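Local structure of probable transcriptional regulator (Pseudomonas aeruginosa, 2NNN) at residues W41-R46 with A67-V72; I82-D87 with R92-S97. The protein probably acts as a DNA-binding transcription factor of the MarR family, working as a dimer of winged helix-turn-helix subunits. One frame throughout, in Å; residues are numbered along the deposited sequence.

Contact 1 of 2, residues W41-R46 with A67-V72; sequences WAALVR and ATIKGV
Ala43 turns its methyl toward Ile69 and Val72, while the flat group of its own helix, the Trp41 indole, lies on the far side: Val45 CG2 sits 3.3 Å above one ring face, offset toward the rim, and Leu106 and Ala113 of helix 100-121 also touch the ring. The contact belongs to a MarR-type winged helix-turn-helix domain, where helix 38-50 packs against the second helix of the helix-turn-helix pair 55-61/66-78, the counterpart of the DNA-recognition helix in relatives. Alanine suits its place because one small methyl fits against both Ile69 and Val72, with Ala43 CA and Val72 CA 7.6 Å apart. No polar bond crosses here, and just 82 Å² is buried between the two segments, so the helices meet through a few carbon atoms.

Ile69 joins in through the far end of its longer branch. With CG1 anti to the backbone N (chi1 -165°), that branch carries CD1 to 4.1 Å from Ala43 CB. The Ile69 side chain also packs on Leu58 and Gln55 of helix 55-61, so this branched residue helps join all three helices. Arg46, on the helix of Ala43, makes salt bridges with Glu49 and with Asp10 of the second subunit, which places helix 38-50 beside the dimer partner. Val72, whose short branched side chain also touches Met64, makes the closest approach: its CG1 methyl lies 3.7 Å from Ala43 CB.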
# COMPACT_ATOMS: atom_id res chain seq x y z
N TRP A 41 -11.27 -8.59 -4.60
CA TRP A 41 -10.89 -9.83 -5.31
C TRP A 41 -10.29 -10.84 -4.34
O TRP A 41 -10.61 -12.03 -4.42
CB TRP A 41 -9.89 -9.51 -6.44
CG TRP A 41 -9.34 -10.74 -7.15
CD1 TRP A 41 -8.06 -11.25 -7.07
CD2 TRP A 41 -10.04 -11.61 -8.08
NE1 TRP A 41 -7.93 -12.36 -7.87
CE2 TRP A 41 -9.13 -12.60 -8.50
CE3 TRP A 41 -11.35 -11.63 -8.59
CZ2 TRP A 41 -9.50 -13.63 -9.39
CZ3 TRP A 41 -11.70 -12.65 -9.49
CH2 TRP A 41 -10.78 -13.63 -9.87
N ALA A 42 -9.43 -10.37 -3.44
CA ALA A 42 -8.78 -11.20 -2.42
C ALA A 42 -9.81 -11.90 -1.53
O ALA A 42 -9.69 -13.10 -1.28
CB ALA A 42 -7.84 -10.35 -1.55
N ALA A 43 -10.79 -11.14 -1.05
CA ALA A 43 -11.90 -11.70 -0.26
C ALA A 43 -12.71 -12.70 -1.07
O ALA A 43 -13.09 -13.72 -0.55
CB ALA A 43 -12.80 -10.61 0.26
N LEU A 44 -12.95 -12.40 -2.35
CA LEU A 44 -13.68 -13.33 -3.23
C LEU A 44 -12.90 -14.64 -3.40
O LEU A 44 -13.45 -15.73 -3.22
CB LEU A 44 -13.91 -12.69 -4.61
CG LEU A 44 -14.93 -13.36 -5.52
CD1 LEU A 44 -16.34 -12.83 -5.20
CD2 LEU A 44 -14.58 -13.13 -6.98
N VAL A 45 -11.62 -14.51 -3.76
CA VAL A 45 -10.73 -15.65 -3.87
C VAL A 45 -10.74 -16.48 -2.58
O VAL A 45 -10.98 -17.68 -2.63
CB VAL A 45 -9.30 -15.23 -4.30
CG1 VAL A 45 -8.33 -16.40 -4.29
CG2 VAL A 45 -9.34 -14.59 -5.69
N ARG A 46 -10.52 -15.82 -1.44
CA ARG A 46 -10.45 -16.51 -0.16
C ARG A 46 -11.74 -17.26 0.22
O ARG A 46 -11.67 -18.41 0.66
CB ARG A 46 -10.02 -15.57 0.97
CG ARG A 46 -9.68 -16.27 2.29
CD ARG A 46 -8.41 -17.09 2.15
NE ARG A 46 -7.21 -16.28 2.35
CZ ARG A 46 -5.97 -16.67 2.05
NH1 ARG A 46 -5.74 -17.85 1.50
NH2 ARG A 46 -4.96 -15.86 2.28
N ALA A 67 -13.76 -3.63 10.30
CA ALA A 67 -14.35 -2.52 9.54
C ALA A 67 -14.03 -2.60 8.03
O ALA A 67 -14.90 -2.33 7.20
CB ALA A 67 -13.89 -1.19 10.12
N THR A 68 -12.79 -2.96 7.69
CA THR A 68 -12.39 -3.11 6.29
C THR A 68 -13.09 -4.28 5.61
O THR A 68 -13.66 -4.10 4.54
CB THR A 68 -10.86 -3.25 6.14
OG1 THR A 68 -10.21 -2.21 6.88
CG2 THR A 68 -10.42 -3.14 4.68
N ILE A 69 -13.05 -5.46 6.21
CA ILE A 69 -13.71 -6.62 5.63
C ILE A 69 -15.22 -6.44 5.59
O ILE A 69 -15.87 -6.90 4.66
CB ILE A 69 -13.32 -7.97 6.28
CG1 ILE A 69 -13.75 -9.14 5.39
CG2 ILE A 69 -13.89 -8.11 7.69
CD1 ILE A 69 -12.98 -9.27 4.09
N LYS A 70 -15.76 -5.77 6.60
CA LYS A 70 -17.19 -5.46 6.66
C LYS A 70 -17.65 -4.83 5.34
O LYS A 70 -18.65 -5.25 4.77
CB LYS A 70 -17.48 -4.51 7.81
CG LYS A 70 -18.96 -4.35 8.12
CD LYS A 70 -19.19 -3.36 9.26
CE LYS A 70 -20.65 -2.93 9.33
NZ LYS A 70 -21.50 -3.92 10.05
N GLY A 71 -16.91 -3.84 4.87
CA GLY A 71 -17.32 -3.04 3.73
C GLY A 71 -16.96 -3.67 2.40
O GLY A 71 -17.65 -3.44 1.40
N VAL A 72 -15.88 -4.44 2.37
CA VAL A 72 -15.58 -5.23 1.19
C VAL A 72 -16.71 -6.24 0.95
O VAL A 72 -17.21 -6.35 -0.17
CB VAL A 72 -14.20 -5.94 1.31
CG1 VAL A 72 -14.14 -7.17 0.41
CG2 VAL A 72 -13.08 -4.97 1.00

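Contact 2 of 2, residues I82-D87 with R92-S97; sequences IQRSAD and RRLLVS
The carbonyl oxygen of Arg93 is held by two groups of the partner strand. Asp87 N donates to Arg93 O over 2.7 Å in a nearly straight bond (176° at the hydrogen), though the donor lies above the carbonyl plane, and Ala86 CA adds a C-H...O contact. Further along, Ser85 and Leu95 form a hydrogen-bonded pair, with Leu95 N only 2.7 Å from Ser85 O. Gln83 and Ser97 form another, joined by two bonds, and between these lies the non-hydrogen-bonded pair Arg84 and Val96.

The strands twist strongly, their directions 138° apart. Arg84 and Val96 share one face of the sheet; Gln83, Ser85, Leu95 and Ser97 share the other. Val96 CG1 meets Ile82 CB at 4.1 Å, and both residues pack on Leu47 of helix 38-50, a place suited to branched apolar side chains. Ile82 CD1 also lies 3.6 Å above the Arg84 guanidinium plane, offset toward its rim, and Arg84 NH1 makes a salt bridge with Asp77. Leu95 lays CD1 3.5 Å from Asp87 CB, with Pro52 and Pro88 also touching it. Gln83 CG touches Ser97 CB at 3.7 Å, and a polar end suits Gln83 at the surface.

With CG anti to the backbone N (chi1 -175°), the Asp87 carboxylate runs alongside the Arg93 chain, OD2 resting 3.3 Å from Arg93 CD. The carboxylate and guanidinium planes are 71° apart and Asp87 OD2 is 4.1 Å from Arg93 NE, so at most a weak charge attraction is likely, short of a salt bridge. OD1 accepts from Asp89 N, aspartate being short enough to reach the N-H two residues on. Val96 bonds through its backbone to Cys53, between helices 38-50 and 55-61, as expected for the wing of a MarR-type winged helix-turn-helix domain.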
# COMPACT_ATOMS: atom_id res chain seq x y z
N ILE A 82 -22.02 -12.58 -2.89
CA ILE A 82 -21.93 -13.36 -1.65
C ILE A 82 -23.30 -13.77 -1.14
O ILE A 82 -24.33 -13.16 -1.49
CB ILE A 82 -21.11 -12.63 -0.52
CG1 ILE A 82 -21.70 -11.26 -0.16
CG2 ILE A 82 -19.64 -12.49 -0.88
CD1 ILE A 82 -22.47 -11.25 1.13
N GLN A 83 -23.31 -14.83 -0.32
CA GLN A 83 -24.48 -15.23 0.45
C GLN A 83 -24.12 -15.38 1.93
O GLN A 83 -23.02 -15.83 2.30
CB GLN A 83 -25.14 -16.50 -0.14
CG GLN A 83 -24.33 -17.79 -0.04
CD GLN A 83 -24.74 -18.90 -1.03
OE1 GLN A 83 -24.14 -19.98 -1.02
NE2 GLN A 83 -25.75 -18.64 -1.88
N ARG A 84 -25.05 -14.96 2.78
CA ARG A 84 -24.91 -15.10 4.21
C ARG A 84 -25.86 -16.18 4.73
O ARG A 84 -26.92 -16.45 4.14
CB ARG A 84 -25.15 -13.77 4.92
CG ARG A 84 -24.15 -12.66 4.57
CD ARG A 84 -24.53 -11.40 5.31
NE ARG A 84 -23.59 -10.28 5.15
CZ ARG A 84 -23.70 -9.34 4.22
NH1 ARG A 84 -24.68 -9.39 3.33
NH2 ARG A 84 -22.81 -8.35 4.16
N SER A 85 -25.47 -16.82 5.82
CA SER A 85 -26.26 -17.88 6.42
C SER A 85 -25.75 -18.15 7.83
O SER A 85 -24.55 -18.03 8.08
CB SER A 85 -26.19 -19.17 5.58
OG SER A 85 -24.89 -19.74 5.62
N ALA A 86 -26.66 -18.50 8.73
CA ALA A 86 -26.39 -18.76 10.14
C ALA A 86 -25.27 -19.76 10.38
O ALA A 86 -25.20 -20.81 9.73
CB ALA A 86 -27.68 -19.24 10.84
N ASP A 87 -24.39 -19.43 11.32
CA ASP A 87 -23.39 -20.38 11.80
C ASP A 87 -24.15 -21.50 12.51
O ASP A 87 -24.91 -21.23 13.44
CB ASP A 87 -22.41 -19.67 12.74
CG ASP A 87 -21.26 -20.56 13.19
OD1 ASP A 87 -21.31 -21.79 13.02
OD2 ASP A 87 -20.29 -20.01 13.75
N ARG A 92 -26.07 -17.02 17.00
CA ARG A 92 -25.86 -15.58 17.02
C ARG A 92 -24.96 -15.17 15.85
O ARG A 92 -24.85 -13.98 15.54
CB ARG A 92 -25.22 -15.15 18.34
CG ARG A 92 -25.41 -13.67 18.67
CD ARG A 92 -24.80 -13.30 20.03
NE ARG A 92 -23.39 -12.94 19.87
CZ ARG A 92 -22.37 -13.60 20.41
NH1 ARG A 92 -22.58 -14.67 21.18
NH2 ARG A 92 -21.13 -13.19 20.18
N ARG A 93 -24.35 -16.16 15.20
CA ARG A 93 -23.30 -15.90 14.22
C ARG A 93 -23.71 -16.13 12.77
O ARG A 93 -24.52 -17.00 12.46
CB ARG A 93 -22.07 -16.73 14.57
CG ARG A 93 -20.74 -16.19 14.07
CD ARG A 93 -19.58 -16.91 14.76
NE ARG A 93 -18.29 -16.48 14.25
CZ ARG A 93 -17.13 -16.62 14.90
NH1 ARG A 93 -17.10 -17.17 16.11
NH2 ARG A 93 -16.01 -16.19 14.34
N LEU A 94 -23.13 -15.32 11.88
CA LEU A 94 -23.29 -15.43 10.44
C LEU A 94 -22.05 -16.01 9.77
O LEU A 94 -20.93 -15.80 10.22
CB LEU A 94 -23.61 -14.07 9.82
CG LEU A 94 -25.05 -13.69 9.49
CD1 LEU A 94 -26.02 -14.42 10.39
CD2 LEU A 94 -25.23 -12.19 9.62
N LEU A 95 -22.29 -16.73 8.68
CA LEU A 95 -21.25 -17.26 7.82
C LEU A 95 -21.40 -16.60 6.47
O LEU A 95 -22.51 -16.44 5.98
CB LEU A 95 -21.39 -18.78 7.68
CG LEU A 95 -20.59 -19.73 8.58
CD1 LEU A 95 -20.37 -19.20 9.98
CD2 LEU A 95 -21.24 -21.11 8.61
N VAL A 96 -20.27 -16.20 5.88
CA VAL A 96 -20.26 -15.62 4.54
C VAL A 96 -19.77 -16.67 3.55
O VAL A 96 -18.88 -17.48 3.86
CB VAL A 96 -19.40 -14.32 4.47
CG1 VAL A 96 -19.56 -13.64 3.13
CG2 VAL A 96 -19.81 -13.35 5.56
N SER A 97 -20.37 -16.68 2.37
CA SER A 97 -20.10 -17.70 1.37
C SER A 97 -20.18 -17.08 0.00
O SER A 97 -20.80 -16.04 -0.17
CB SER A 97 -21.15 -18.80 1.48
OG SER A 97 -20.64 -20.03 1.03

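Overall arrangement
Both contacts lie in one winged helix-turn-helix domain, their centres 14 Å apart and their nearest atoms about 5 Å apart without touching. They follow in series: contact 1 closes within helix 66-78, and the chain then enters strand 82-87, the first arm of contact 2. Contact 1 is buried near the middle of the chain, whereas the centre of contact 2 lies about 20 Å from the centre of the chain. Helices 38-50 and 66-78 serve both, since Leu47, Val73 and Asp77 receive side chains of the hairpin. The probable wing thus packs on the probable recognition helix and on helix 38-50, consistent with the joint use of helix and wing on DNA in MarR relatives.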